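Local structure of cupin 2, conserved barrel domain protein (3ES1) at residues Val14-Thr19 / Phe29-Val34; Leu49-Ala54 / Glu63-Gln68; Val80-Asp85 / Phe149-Ala154; Gly103-Gly108 / Lys143-Ala148. The protein is of unknown function but adopts a cupin-like beta-barrel fold and assembles as a pair of subunits. One frame throughout, in Å; residues are numbered along the deposited sequence.

Interaction 1. Residues Val14-Thr19 / Phe29-Val34; sequences VQRVVT and FKSEDV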
loop_
_atom_site.group_PDB
_atom_site.type_symbol
_atom_site.label_atom_id
_atom_site.label_comp_id
_atom_site.label_asym_id
_atom_site.label_seq_id
_atom_site.Cartn_x
_atom_site.Cartn_y
_atom_site.Cartn_z
ATOM N N VAL A 14 -10.492 11.050 4.095
ATOM C CA VAL A 14 -9.916 9.730 4.357
ATOM C C VAL A 14 -9.812 9.422 5.865
ATOM O O VAL A 14 -9.234 10.161 6.617
ATOM C CB VAL A 14 -8.509 9.659 3.716
ATOM C CG1 VAL A 14 -7.816 8.291 4.003
ATOM C CG2 VAL A 14 -8.567 10.004 2.198
ATOM N N GLN A 15 -10.412 8.314 6.269
ATOM C CA GLN A 15 -10.260 7.761 7.624
ATOM C C GLN A 15 -8.929 7.057 7.753
ATOM O O GLN A 15 -8.577 6.199 6.930
ATOM C CB GLN A 15 -11.410 6.754 7.918
ATOM C CG GLN A 15 -11.357 6.061 9.290
ATOM C CD GLN A 15 -12.344 4.930 9.382
ATOM O OE1 GLN A 15 -12.819 4.408 8.342
ATOM N NE2 GLN A 15 -12.636 4.500 10.614
ATOM N N ARG A 16 -8.217 7.414 8.817
ATOM C CA ARG A 16 -6.956 6.795 9.215
ATOM C C ARG A 16 -7.087 6.218 10.630
ATOM O O ARG A 16 -7.496 6.913 11.566
ATOM C CB ARG A 16 -5.808 7.814 9.163
ATOM C CG ARG A 16 -4.412 7.225 9.550
ATOM C CD ARG A 16 -3.327 8.298 9.530
ATOM N NE ARG A 16 -3.336 9.090 10.738
ATOM C CZ ARG A 16 -2.293 9.721 11.249
ATOM N NH1 ARG A 16 -1.114 9.672 10.654
ATOM N NH2 ARG A 16 -2.445 10.386 12.372
ATOM N N VAL A 17 -6.762 4.949 10.753
ATOM C CA VAL A 17 -6.782 4.262 12.039
ATOM C C VAL A 17 -5.411 3.737 12.317
ATOM O O VAL A 17 -4.884 2.934 11.552
ATOM C CB VAL A 17 -7.821 3.092 12.078
ATOM C CG1 VAL A 17 -7.666 2.276 13.390
ATOM C CG2 VAL A 17 -9.286 3.607 11.871
ATOM N N VAL A 18 -4.840 4.141 13.435
ATOM C CA VAL A 18 -3.459 3.733 13.807
ATOM C C VAL A 18 -3.434 2.933 15.083
ATOM O O VAL A 18 -3.977 3.356 16.095
ATOM C CB VAL A 18 -2.537 4.945 14.004
ATOM C CG1 VAL A 18 -1.073 4.485 14.328
ATOM C CG2 VAL A 18 -2.587 5.881 12.783
ATOM N N THR A 19 -2.754 1.781 15.043
ATOM C CA THR A 19 -2.664 0.905 16.196
ATOM C C THR A 19 -1.335 1.082 16.914
ATOM O O THR A 19 -0.438 1.724 16.422
ATOM C CB THR A 19 -2.807 -0.604 15.828
ATOM O OG1 THR A 19 -1.586 -1.132 15.261
ATOM C CG2 THR A 19 -3.900 -0.831 14.857
ATOM N N PHE A 29 -5.923 0.872 20.105
ATOM C CA PHE A 29 -6.037 1.963 19.088
ATOM C C PHE A 29 -5.301 3.195 19.576
ATOM O O PHE A 29 -5.522 3.647 20.699
ATOM C CB PHE A 29 -7.530 2.250 18.750
ATOM C CG PHE A 29 -8.195 1.101 18.066
ATOM C CD1 PHE A 29 -7.992 0.869 16.721
ATOM C CD2 PHE A 29 -8.999 0.210 18.767
ATOM C CE1 PHE A 29 -8.621 -0.228 16.096
ATOM C CE2 PHE A 29 -9.577 -0.906 18.145
ATOM C CZ PHE A 29 -9.364 -1.124 16.826
ATOM N N LYS A 30 -4.416 3.713 18.723
ATOM C CA LYS A 30 -3.509 4.821 19.046
ATOM C C LYS A 30 -4.132 6.150 18.642
ATOM O O LYS A 30 -4.094 7.109 19.393
ATOM C CB LYS A 30 -2.154 4.617 18.366
ATOM C CG LYS A 30 -1.080 5.657 18.726
ATOM C CD LYS A 30 0.284 5.404 18.083
ATOM C CE LYS A 30 1.128 6.690 18.088
ATOM N NZ LYS A 30 2.083 6.791 19.246
ATOM N N SER A 31 -4.726 6.177 17.454
ATOM C CA SER A 31 -5.406 7.348 16.944
ATOM C C SER A 31 -6.346 7.017 15.792
ATOM O O SER A 31 -6.204 5.993 15.087
ATOM C CB SER A 31 -4.405 8.404 16.469
ATOM O OG SER A 31 -3.719 7.957 15.320
ATOM N N GLU A 32 -7.312 7.897 15.627
ATOM C CA GLU A 32 -8.234 7.837 14.488
ATOM C C GLU A 32 -8.634 9.222 14.059
ATOM O O GLU A 32 -8.880 10.092 14.896
ATOM C CB GLU A 32 -9.467 7.031 14.851
ATOM C CG GLU A 32 -10.543 6.929 13.752
ATOM C CD GLU A 32 -11.756 6.106 14.173
ATOM O OE1 GLU A 32 -11.923 5.805 15.376
ATOM O OE2 GLU A 32 -12.602 5.817 13.299
ATOM N N ASP A 33 -8.674 9.430 12.756
ATOM C CA ASP A 33 -9.024 10.744 12.203
ATOM C C ASP A 33 -9.637 10.583 10.846
ATOM O O ASP A 33 -9.371 9.622 10.169
ATOM C CB ASP A 33 -7.813 11.693 12.092
ATOM C CG ASP A 33 -6.718 11.182 11.176
ATOM O OD1 ASP A 33 -5.832 10.469 11.661
ATOM O OD2 ASP A 33 -6.716 11.516 9.970
ATOM N N VAL A 34 -10.441 11.575 10.457
ATOM C CA VAL A 34 -10.995 11.635 9.104
ATOM C C VAL A 34 -10.592 12.991 8.545
ATOM O O VAL A 34 -11.022 14.021 9.063
ATOM C CB VAL A 34 -12.554 11.492 9.111
ATOM C CG1 VAL A 34 -13.168 11.743 7.723
ATOM C CG2 VAL A 34 -12.964 10.115 9.680
HETATM O O HOH W 1 -6.741 10.688 7.567
HETATM O O HOH W 2 -5.492 8.349 12.928
#
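Val14-Thr19 and Phe29-Val34 are the two arms of an N-terminal antiparallel beta hairpin, with Arg16 opposite Asp33 and Val18 opposite Ser31 as hydrogen-bonded pairs. The register slips at a classic beta bulge: Lys30 and Ser31 both face Val18, whose O takes Lys30 N at 2.7 Å and Ser31 N at 3.2 Å.

On the face carrying Arg16, Val18 and Asp33, Arg16 NE donates to the syn lone pair of Asp33 OD1 at 3.0 Å, forming a salt bridge. Asp33 CG stands between its own backbone N and carbonyl carbon (chi1 61°), which brings it beside Arg16 CB. The guanidinium and carboxylate planes stand 65° apart. Val18 CG2 lies over one face of the Arg16 guanidinium, offset toward its rim. A water donates to Arg16 O and accepts from Ser31 OG, tying the arms together.

On the other face Gln15 NE2 reaches the anti side of Glu32 OE2 at 3.0 Å, amide and carboxylate planes only 20° apart. Both also bond to the second subunit, Gln15 to its Arg123 and Thr121 and Glu32 to its Arg120, and Arg16-Val18 extend the sheet into that subunit by a parallel ladder. Val17 CG1 touches the Phe29 ring edge at CD1, 3.6 Å away.

Asp33 OD2 is held by Arg67 and Thr35. With arginines at both oxygens, the Asp33 carboxylate probably stays ionised.

Interaction 2. Residues Leu49-Ala54 / Glu63-Gln68; sequences LVWTTA and ETDGRQ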
loop_
_atom_site.group_PDB
_atom_site.type_symbol
_atom_site.label_atom_id
_atom_site.label_comp_id
_atom_site.label_asym_id
_atom_site.label_seq_id
_atom_site.Cartn_x
_atom_site.Cartn_y
_atom_site.Cartn_z
ATOM N N LEU A 49 -0.849 13.028 2.998
ATOM C CA LEU A 49 0.127 12.123 3.665
ATOM C C LEU A 49 -0.558 11.327 4.754
ATOM O O LEU A 49 -1.281 11.874 5.577
ATOM C CB LEU A 49 1.288 12.937 4.242
ATOM C CG LEU A 49 2.404 12.183 4.913
ATOM C CD1 LEU A 49 2.961 11.114 3.985
ATOM C CD2 LEU A 49 3.439 13.143 5.434
ATOM N N VAL A 50 -0.329 10.023 4.766
ATOM C CA VAL A 50 -0.977 9.169 5.743
ATOM C C VAL A 50 -0.008 8.679 6.822
ATOM O O VAL A 50 -0.318 8.755 7.991
ATOM C CB VAL A 50 -1.733 8.018 5.036
ATOM C CG1 VAL A 50 -2.218 7.009 6.039
ATOM C CG2 VAL A 50 -2.950 8.658 4.259
ATOM N N TRP A 51 1.150 8.205 6.392
ATOM C CA TRP A 51 2.192 7.676 7.281
ATOM C C TRP A 51 3.540 7.659 6.576
ATOM O O TRP A 51 3.619 7.646 5.337
ATOM C CB TRP A 51 1.832 6.235 7.766
ATOM C CG TRP A 51 2.513 5.814 9.062
ATOM C CD1 TRP A 51 3.632 5.071 9.185
ATOM C CD2 TRP A 51 2.142 6.193 10.395
ATOM N NE1 TRP A 51 3.993 4.946 10.497
ATOM C CE2 TRP A 51 3.087 5.615 11.270
ATOM C CE3 TRP A 51 1.111 6.972 10.934
ATOM C CZ2 TRP A 51 3.023 5.797 12.661
ATOM C CZ3 TRP A 51 1.032 7.126 12.269
ATOM C CH2 TRP A 51 1.986 6.552 13.136
ATOM N N THR A 52 4.563 7.625 7.413
ATOM C CA THR A 52 5.964 7.437 7.025
ATOM C C THR A 52 6.701 6.637 8.066
ATOM O O THR A 52 6.362 6.674 9.248
ATOM C CB THR A 52 6.714 8.763 6.892
ATOM O OG1 THR A 52 6.823 9.399 8.166
ATOM C CG2 THR A 52 6.002 9.683 5.895
ATOM N N THR A 53 7.731 5.928 7.639
ATOM C CA THR A 53 8.702 5.327 8.581
ATOM C C THR A 53 10.076 5.879 8.232
ATOM O O THR A 53 10.381 6.084 7.046
ATOM C CB THR A 53 8.654 3.769 8.501
ATOM O OG1 THR A 53 9.135 3.326 7.235
ATOM C CG2 THR A 53 7.234 3.283 8.699
ATOM N N ALA A 54 10.888 6.159 9.251
ATOM C CA ALA A 54 12.177 6.831 9.030
ATOM C C ALA A 54 13.121 5.879 8.314
ATOM O O ALA A 54 13.965 6.299 7.545
ATOM C CB ALA A 54 12.805 7.346 10.362
ATOM N N GLU A 63 7.148 5.775 18.275
ATOM C CA GLU A 63 5.799 6.250 18.593
ATOM C C GLU A 63 5.471 7.546 17.854
ATOM O O GLU A 63 4.373 8.084 17.984
ATOM C CB GLU A 63 5.649 6.396 20.122
ATOM C CG GLU A 63 5.766 5.062 20.898
ATOM C CD GLU A 63 4.760 3.973 20.418
ATOM O OE1 GLU A 63 3.572 4.364 20.191
ATOM O OE2 GLU A 63 5.136 2.739 20.270
ATOM N N THR A 64 6.409 8.038 17.060
ATOM C CA THR A 64 6.133 9.208 16.189
ATOM C C THR A 64 4.944 9.027 15.268
ATOM O O THR A 64 4.818 7.995 14.621
ATOM C CB THR A 64 7.317 9.522 15.251
ATOM O OG1 THR A 64 8.529 9.483 16.004
ATOM C CG2 THR A 64 7.158 10.915 14.597
ATOM N N ASP A 65 4.106 10.058 15.180
ATOM C CA ASP A 65 3.102 10.136 14.105
ATOM C C ASP A 65 3.793 10.340 12.761
ATOM O O ASP A 65 4.508 11.315 12.553
ATOM C CB ASP A 65 2.068 11.242 14.344
ATOM C CG ASP A 65 0.943 11.196 13.358
ATOM O OD1 ASP A 65 1.118 10.735 12.214
ATOM O OD2 ASP A 65 -0.144 11.650 13.686
ATOM N N GLY A 66 3.601 9.360 11.883
ATOM C CA GLY A 66 4.261 9.304 10.612
ATOM C C GLY A 66 3.906 10.473 9.708
ATOM O O GLY A 66 4.646 10.810 8.784
ATOM N N ARG A 67 2.799 11.127 10.036
ATOM C CA ARG A 67 2.295 12.236 9.241
ATOM C C ARG A 67 3.030 13.523 9.659
ATOM O O ARG A 67 3.051 14.505 8.949
ATOM C CB ARG A 67 0.768 12.352 9.427
ATOM C CG ARG A 67 0.138 13.505 8.837
ATOM C CD ARG A 67 -1.387 13.461 9.084
ATOM N NE ARG A 67 -2.117 12.646 8.122
ATOM C CZ ARG A 67 -3.329 12.117 8.315
ATOM N NH1 ARG A 67 -3.993 12.325 9.434
ATOM N NH2 ARG A 67 -3.892 11.378 7.377
ATOM N N GLN A 68 3.710 13.454 10.793
ATOM C CA GLN A 68 4.331 14.628 11.383
ATOM C C GLN A 68 5.803 14.409 11.623
ATOM O O GLN A 68 6.374 14.981 12.535
ATOM C CB GLN A 68 3.673 14.976 12.727
ATOM C CG GLN A 68 2.181 15.211 12.681
ATOM C CD GLN A 68 1.797 16.437 11.857
ATOM O OE1 GLN A 68 2.597 17.373 11.686
ATOM N NE2 GLN A 68 0.565 16.449 11.357
#
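The Trp51 ring has the Gly66 backbone laid over one face: Gly66 CA sits 3.8 Å from the centroid of the six-membered ring and 14° off its normal, a CH-pi contact. Gly66 N is on the same face, displaced toward the rim. With no CB on Gly66, its backbone can come this close to the indole. Asp65 OD1 meets Trp51 CZ3 at 3.6 Å, its carboxylate turned 23° from the ring plane, and Thr64 O approaches Trp51 CZ2 at 3.4 Å.

The second flat group, the Arg67 guanidinium, takes Leu49 O at its edge and in its plane. It grips that oxygen side-on, with NE at 2.8 Å and NH2 at 3.2 Å from Leu49 O. The Arg67 chain runs extended as far as CD, then bends at chi3 (-83°), which sets NE for this bond.

Thr52 OG1 donates to a lone pair of Gly66 O at 2.7 Å and is also bonded to Arg69 NE. Within the loop, Asp65 OD1 accepts from Arg67 N at 2.8 Å, closing an Asx turn.

Each segment thus gives and takes: the strand's Leu49 O accepts from Arg67, the loop's Gly66 O from Thr52. The charged ends of Asp65 and Arg67 face opposite charges of the hairpin, which probably balances them.

Interaction 3. Residues Val80-Asp85 / Phe149-Ala154; sequences VIRVVD and FILIEA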
loop_
_atom_site.group_PDB
_atom_site.type_symbol
_atom_site.label_atom_id
_atom_site.label_comp_id
_atom_site.label_asym_id
_atom_site.label_seq_id
_atom_site.Cartn_x
_atom_site.Cartn_y
_atom_site.Cartn_z
ATOM N N VAL A 80 6.762 5.564 2.807
ATOM C CA VAL A 80 5.724 6.628 2.722
ATOM C C VAL A 80 4.414 6.028 2.212
ATOM O O VAL A 80 4.399 5.271 1.233
ATOM C CB VAL A 80 6.131 7.786 1.761
ATOM C CG1 VAL A 80 5.010 8.818 1.648
ATOM C CG2 VAL A 80 7.397 8.506 2.252
ATOM N N ILE A 81 3.316 6.341 2.874
ATOM C CA ILE A 81 1.993 6.096 2.264
ATOM C C ILE A 81 1.257 7.419 2.203
ATOM O O ILE A 81 1.113 8.109 3.195
ATOM C CB ILE A 81 1.144 4.960 2.967
ATOM C CG1 ILE A 81 -0.238 4.758 2.279
ATOM C CG2 ILE A 81 0.971 5.224 4.463
ATOM C CD1 ILE A 81 -0.959 3.460 2.674
ATOM N N ARG A 82 0.836 7.777 0.991
ATOM C CA ARG A 82 0.005 8.960 0.781
ATOM C C ARG A 82 -1.100 8.667 -0.208
ATOM O O ARG A 82 -1.015 7.717 -1.015
ATOM C CB ARG A 82 0.879 10.153 0.334
ATOM C CG ARG A 82 1.518 9.961 -1.001
ATOM C CD ARG A 82 2.255 11.200 -1.435
ATOM N NE ARG A 82 3.086 10.860 -2.567
ATOM C CZ ARG A 82 4.411 10.818 -2.543
ATOM N NH1 ARG A 82 5.077 11.169 -1.467
ATOM N NH2 ARG A 82 5.057 10.480 -3.641
ATOM N N VAL A 83 -2.145 9.495 -0.134
ATOM C CA VAL A 83 -3.256 9.476 -1.055
ATOM C C VAL A 83 -3.178 10.696 -2.001
ATOM O O VAL A 83 -3.039 11.853 -1.564
ATOM C CB VAL A 83 -4.615 9.434 -0.296
ATOM C CG1 VAL A 83 -5.780 9.514 -1.284
ATOM C CG2 VAL A 83 -4.725 8.227 0.626
ATOM N N VAL A 84 -3.228 10.405 -3.287
ATOM C CA VAL A 84 -3.153 11.457 -4.358
ATOM C C VAL A 84 -4.399 11.399 -5.226
ATOM O O VAL A 84 -4.752 10.354 -5.794
ATOM C CB VAL A 84 -1.856 11.374 -5.240
ATOM C CG1 VAL A 84 -1.809 12.493 -6.289
ATOM C CG2 VAL A 84 -0.610 11.478 -4.354
ATOM N N ASP A 85 -5.077 12.539 -5.292
ATOM C CA ASP A 85 -6.261 12.697 -6.163
ATOM C C ASP A 85 -5.854 13.513 -7.352
ATOM O O ASP A 85 -5.619 14.719 -7.250
ATOM C CB ASP A 85 -7.399 13.414 -5.456
ATOM C CG ASP A 85 -7.912 12.672 -4.225
ATOM O OD1 ASP A 85 -7.573 11.486 -4.004
ATOM O OD2 ASP A 85 -8.716 13.279 -3.490
ATOM N N PHE A 149 -0.683 5.476 -2.702
ATOM C CA PHE A 149 0.693 5.158 -3.033
ATOM C C PHE A 149 1.509 4.820 -1.799
ATOM O O PHE A 149 1.565 5.577 -0.821
ATOM C CB PHE A 149 1.396 6.340 -3.715
ATOM C CG PHE A 149 0.959 6.601 -5.110
ATOM C CD1 PHE A 149 1.279 5.726 -6.128
ATOM C CD2 PHE A 149 0.248 7.737 -5.414
ATOM C CE1 PHE A 149 0.874 5.979 -7.441
ATOM C CE2 PHE A 149 -0.142 8.012 -6.746
ATOM C CZ PHE A 149 0.162 7.142 -7.747
ATOM N N ILE A 150 2.192 3.689 -1.900
ATOM C CA ILE A 150 3.181 3.269 -0.924
ATOM C C ILE A 150 4.578 3.221 -1.552
ATOM O O ILE A 150 4.844 2.447 -2.457
ATOM C CB ILE A 150 2.845 1.892 -0.311
ATOM C CG1 ILE A 150 1.457 1.880 0.362
ATOM C CG2 ILE A 150 3.907 1.484 0.751
ATOM C CD1 ILE A 150 0.230 1.715 -0.570
ATOM N N LEU A 151 5.479 4.043 -1.030
ATOM C CA LEU A 151 6.804 4.165 -1.599
ATOM C C LEU A 151 7.819 3.607 -0.624
ATOM O O LEU A 151 7.881 4.003 0.519
ATOM C CB LEU A 151 7.132 5.644 -1.988
ATOM C CG LEU A 151 6.147 6.351 -2.955
ATOM C CD1 LEU A 151 4.976 7.062 -2.211
ATOM C CD2 LEU A 151 6.866 7.357 -3.877
ATOM N N ILE A 152 8.630 2.680 -1.117
ATOM C CA ILE A 152 9.609 1.989 -0.288
ATOM C C ILE A 152 11.003 2.181 -0.877
ATOM O O ILE A 152 11.239 1.931 -2.056
ATOM C CB ILE A 152 9.285 0.467 -0.185
ATOM C CG1 ILE A 152 7.928 0.208 0.482
ATOM C CG2 ILE A 152 10.384 -0.285 0.606
ATOM C CD1 ILE A 152 7.374 -1.199 0.234
ATOM N N GLU A 153 11.884 2.747 -0.042
ATOM C CA GLU A 153 13.297 2.941 -0.338
ATOM C C GLU A 153 13.912 1.806 -1.166
ATOM O O GLU A 153 13.692 0.629 -0.888
ATOM C CB GLU A 153 14.056 3.120 1.002
ATOM C CG GLU A 153 15.533 3.336 0.834
ATOM C CD GLU A 153 16.297 3.431 2.152
ATOM O OE1 GLU A 153 15.667 3.543 3.245
ATOM O OE2 GLU A 153 17.543 3.363 2.074
ATOM N N ALA A 154 14.618 2.189 -2.233
ATOM C CA ALA A 154 15.525 1.285 -2.959
ATOM C C ALA A 154 16.676 2.112 -3.514
ATOM O O ALA A 154 16.536 3.321 -3.761
ATOM C CB ALA A 154 14.814 0.496 -4.090
#
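Ile81 and Ile150 form the apolar centre of this strand pair, lying side by side and pointing the same way, with Ile81 CD1 3.7 Å from Ile150 CG1. Ile150 CG1 is anti to the carbonyl carbon (chi1 -58°), beside the backbone N, which places it against its neighbour's end methyl. Beyond the pair, the second subunit closes over this face: its Tyr102 packs on Ile81 and its Ile150 on Ile150.

The opposite face of the sheet carries Val80, Arg82, Phe149 and Leu151. Leu151 CD1 lies 4.2 Å from Val80 CB. Further along, Val84 CG2 comes to the edge of the Phe149 ring, 4.0 Å from CD2, while Trp137 meets the same ring at a slant.

Outward again, the contact turns polar at Arg82. Its guanidinium takes Leu151 CD1 over one face, displaced toward the rim, and Leu151 CD2 is 3.6 Å from Arg82 NH2. Arg82 CG stands between the backbone N and the carbonyl carbon (chi1 65°), which, with the chain extended from CG to NE, brings the guanidinium to Leu151.

The backbones are joined by paired hydrogen bonds, Val80 with Leu151 and Arg82 with Phe149. Phe149 N lies 2.8 Å from Arg82 O.

Both strands belong to the cupin domain, and this pairing of segments distant in sequence is part of its antiparallel, barrel-like sheet. Strands 79-86 and 145-153 are neighbours near the centre of the chain. Strand 45-53 flanks the first through Val50 and Trp51, and strand 99-107 borders the second, with Ile104 against Ile150.

Interaction 4. Residues Gly103-Gly108 / Lys143-Ala148; sequences GIVLEG and KPCRIA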
loop_
_atom_site.group_PDB
_atom_site.type_symbol
_atom_site.label_atom_id
_atom_site.label_comp_id
_atom_site.label_asym_id
_atom_site.label_seq_id
_atom_site.Cartn_x
_atom_site.Cartn_y
_atom_site.Cartn_z
ATOM N N GLY A 103 1.052 1.228 -6.115
ATOM C CA GLY A 103 -0.059 2.165 -6.292
ATOM C C GLY A 103 -1.356 1.420 -6.463
ATOM O O GLY A 103 -1.437 0.487 -7.255
ATOM N N ILE A 104 -2.385 1.866 -5.735
ATOM C CA ILE A 104 -3.711 1.235 -5.809
ATOM C C ILE A 104 -4.756 2.239 -6.200
ATOM O O ILE A 104 -4.974 3.260 -5.511
ATOM C CB ILE A 104 -4.110 0.485 -4.477
ATOM C CG1 ILE A 104 -2.975 -0.484 -4.032
ATOM C CG2 ILE A 104 -5.364 -0.361 -4.680
ATOM C CD1 ILE A 104 -1.999 0.121 -3.023
ATOM N N VAL A 105 -5.416 1.951 -7.304
ATOM C CA VAL A 105 -6.436 2.884 -7.817
ATOM C C VAL A 105 -7.740 2.697 -7.020
ATOM O O VAL A 105 -8.434 1.670 -7.166
ATOM C CB VAL A 105 -6.647 2.774 -9.361
ATOM C CG1 VAL A 105 -7.562 3.890 -9.859
ATOM C CG2 VAL A 105 -5.317 2.796 -10.140
ATOM N N LEU A 106 -8.118 3.712 -6.231
ATOM C CA LEU A 106 -9.249 3.537 -5.321
ATOM C C LEU A 106 -10.561 3.908 -5.984
ATOM O O LEU A 106 -11.645 3.344 -5.720
ATOM C CB LEU A 106 -9.060 4.361 -4.020
ATOM C CG LEU A 106 -7.761 4.110 -3.180
ATOM C CD1 LEU A 106 -7.865 4.796 -1.833
ATOM C CD2 LEU A 106 -7.449 2.644 -3.016
ATOM N N GLU A 107 -10.444 4.909 -6.823
ATOM C CA GLU A 107 -11.596 5.555 -7.485
ATOM C C GLU A 107 -11.158 6.164 -8.808
ATOM O O GLU A 107 -10.145 6.837 -8.886
ATOM C CB GLU A 107 -12.169 6.657 -6.594
ATOM C CG GLU A 107 -13.060 7.636 -7.284
ATOM C CD GLU A 107 -14.437 7.098 -7.684
ATOM O OE1 GLU A 107 -14.873 6.043 -7.148
ATOM O OE2 GLU A 107 -15.083 7.759 -8.546
ATOM N N GLY A 108 -11.949 5.928 -9.846
ATOM C CA GLY A 108 -11.643 6.421 -11.164
ATOM C C GLY A 108 -10.601 5.569 -11.865
ATOM O O GLY A 108 -10.339 4.443 -11.491
ATOM N N LYS A 143 -13.641 12.895 -14.349
ATOM C CA LYS A 143 -13.830 12.733 -12.925
ATOM C C LYS A 143 -12.472 12.601 -12.245
ATOM O O LYS A 143 -11.537 12.114 -12.882
ATOM C CB LYS A 143 -14.611 11.451 -12.646
ATOM C CG LYS A 143 -16.021 11.374 -13.207
ATOM C CD LYS A 143 -16.663 10.008 -12.966
ATOM N N PRO A 144 -12.364 12.986 -10.936
ATOM C CA PRO A 144 -11.085 12.771 -10.251
ATOM C C PRO A 144 -10.760 11.266 -10.105
ATOM O O PRO A 144 -11.626 10.416 -10.170
ATOM C CB PRO A 144 -11.282 13.447 -8.863
ATOM C CG PRO A 144 -12.812 13.462 -8.653
ATOM C CD PRO A 144 -13.344 13.670 -10.072
ATOM N N CYS A 145 -9.480 10.991 -10.000
ATOM C CA CYS A 145 -8.977 9.659 -9.741
ATOM C C CYS A 145 -8.138 9.653 -8.466
ATOM O O CYS A 145 -7.176 10.426 -8.336
ATOM C CB CYS A 145 -8.083 9.218 -10.911
ATOM S SG CYS A 145 -7.351 7.597 -10.661
ATOM N N ARG A 146 -8.523 8.805 -7.533
ATOM C CA ARG A 146 -7.814 8.650 -6.255
ATOM C C ARG A 146 -6.938 7.418 -6.279
ATOM O O ARG A 146 -7.382 6.317 -6.574
ATOM C CB ARG A 146 -8.778 8.561 -5.078
ATOM C CG ARG A 146 -8.062 8.309 -3.749
ATOM C CD ARG A 146 -8.962 8.535 -2.539
ATOM N NE ARG A 146 -9.198 9.962 -2.366
ATOM C CZ ARG A 146 -10.034 10.509 -1.481
ATOM N NH1 ARG A 146 -10.757 9.776 -0.628
ATOM N NH2 ARG A 146 -10.151 11.819 -1.466
ATOM N N ILE A 147 -5.671 7.636 -5.943
ATOM C CA ILE A 147 -4.696 6.556 -5.867
ATOM C C ILE A 147 -3.980 6.585 -4.517
ATOM O O ILE A 147 -3.582 7.620 -4.032
ATOM C CB ILE A 147 -3.619 6.630 -7.030
ATOM C CG1 ILE A 147 -4.284 6.741 -8.413
ATOM C CG2 ILE A 147 -2.709 5.380 -6.996
ATOM C CD1 ILE A 147 -3.329 7.114 -9.578
ATOM N N ALA A 148 -3.894 5.416 -3.901
ATOM C CA ALA A 148 -3.065 5.233 -2.691
ATOM C C ALA A 148 -1.704 4.751 -3.139
ATOM O O ALA A 148 -1.584 3.720 -3.857
ATOM C CB ALA A 148 -3.709 4.173 -1.736
HETATM O O HOH W 3 -14.228 10.122 -9.316
#
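Leu106 and Arg146 cross obliquely, the methyl Leu106 CD1 resting on the aliphatic part of the arginine 4.0 Å from its CD. Leu106 CG is anti to the carbonyl carbon (chi1 -56°), beside the backbone N, which puts it near Arg146 O and Ala148 N. Leu106 CD1 also touches Ala148 CB, and Ile104 and Leu106 both pack on Leu106 of the second subunit. Arg146 bends at chi3 (-72°), and its far end leaves the contact: NE pairs with Asp85 and NH1 with Pro12 O.

On the other face of the strands, Val105 CG1 touches Cys145 SG at 3.8 Å, and Ile147 CG2 comes within 3.4 Å of Ile104 O. Ile110 packs on Cys145 and Ile147.

A classic beta bulge shifts the antiparallel pairing. Leu106 and Glu107 both face Arg146, whose O accepts a firm bond from Leu106 N at 2.7 Å and a weak one from Glu107 N at 3.4 Å. A water donates to Glu107 OE2 at 2.6 Å and to Pro144 O at 2.8 Å, bridging the two segments where the strand pairing ends.

Arg146 thus splits its roles, its methylenes covered by leucine and its charge carried away to Asp85, which probably neutralises it among largely buried residues.

How the interactions relate
Interactions 1, 3 and 4 pair strands of one antiparallel sheet, ordered 14-21, 27-39, 45-53, 79-86, 145-153, 99-107 and 127-130; interaction 2 packs a loop against one of its strands, 45-53. Interactions 1, 2 and 3 come in series along the chain, whereas interaction 4 falls between the two segments of interaction 3 and shares strand 145-153 with it. Centres of interactions 1 and 2 are about 12 Å apart and joined by salt bridges; interactions 2 and 3, also about 12 Å apart, meet through neighbouring strands. Interaction 4 lies about 22 Å from interaction 2, across the chain's centre. All four touch the second subunit, so this cupin-like sheet also builds the dimer interface.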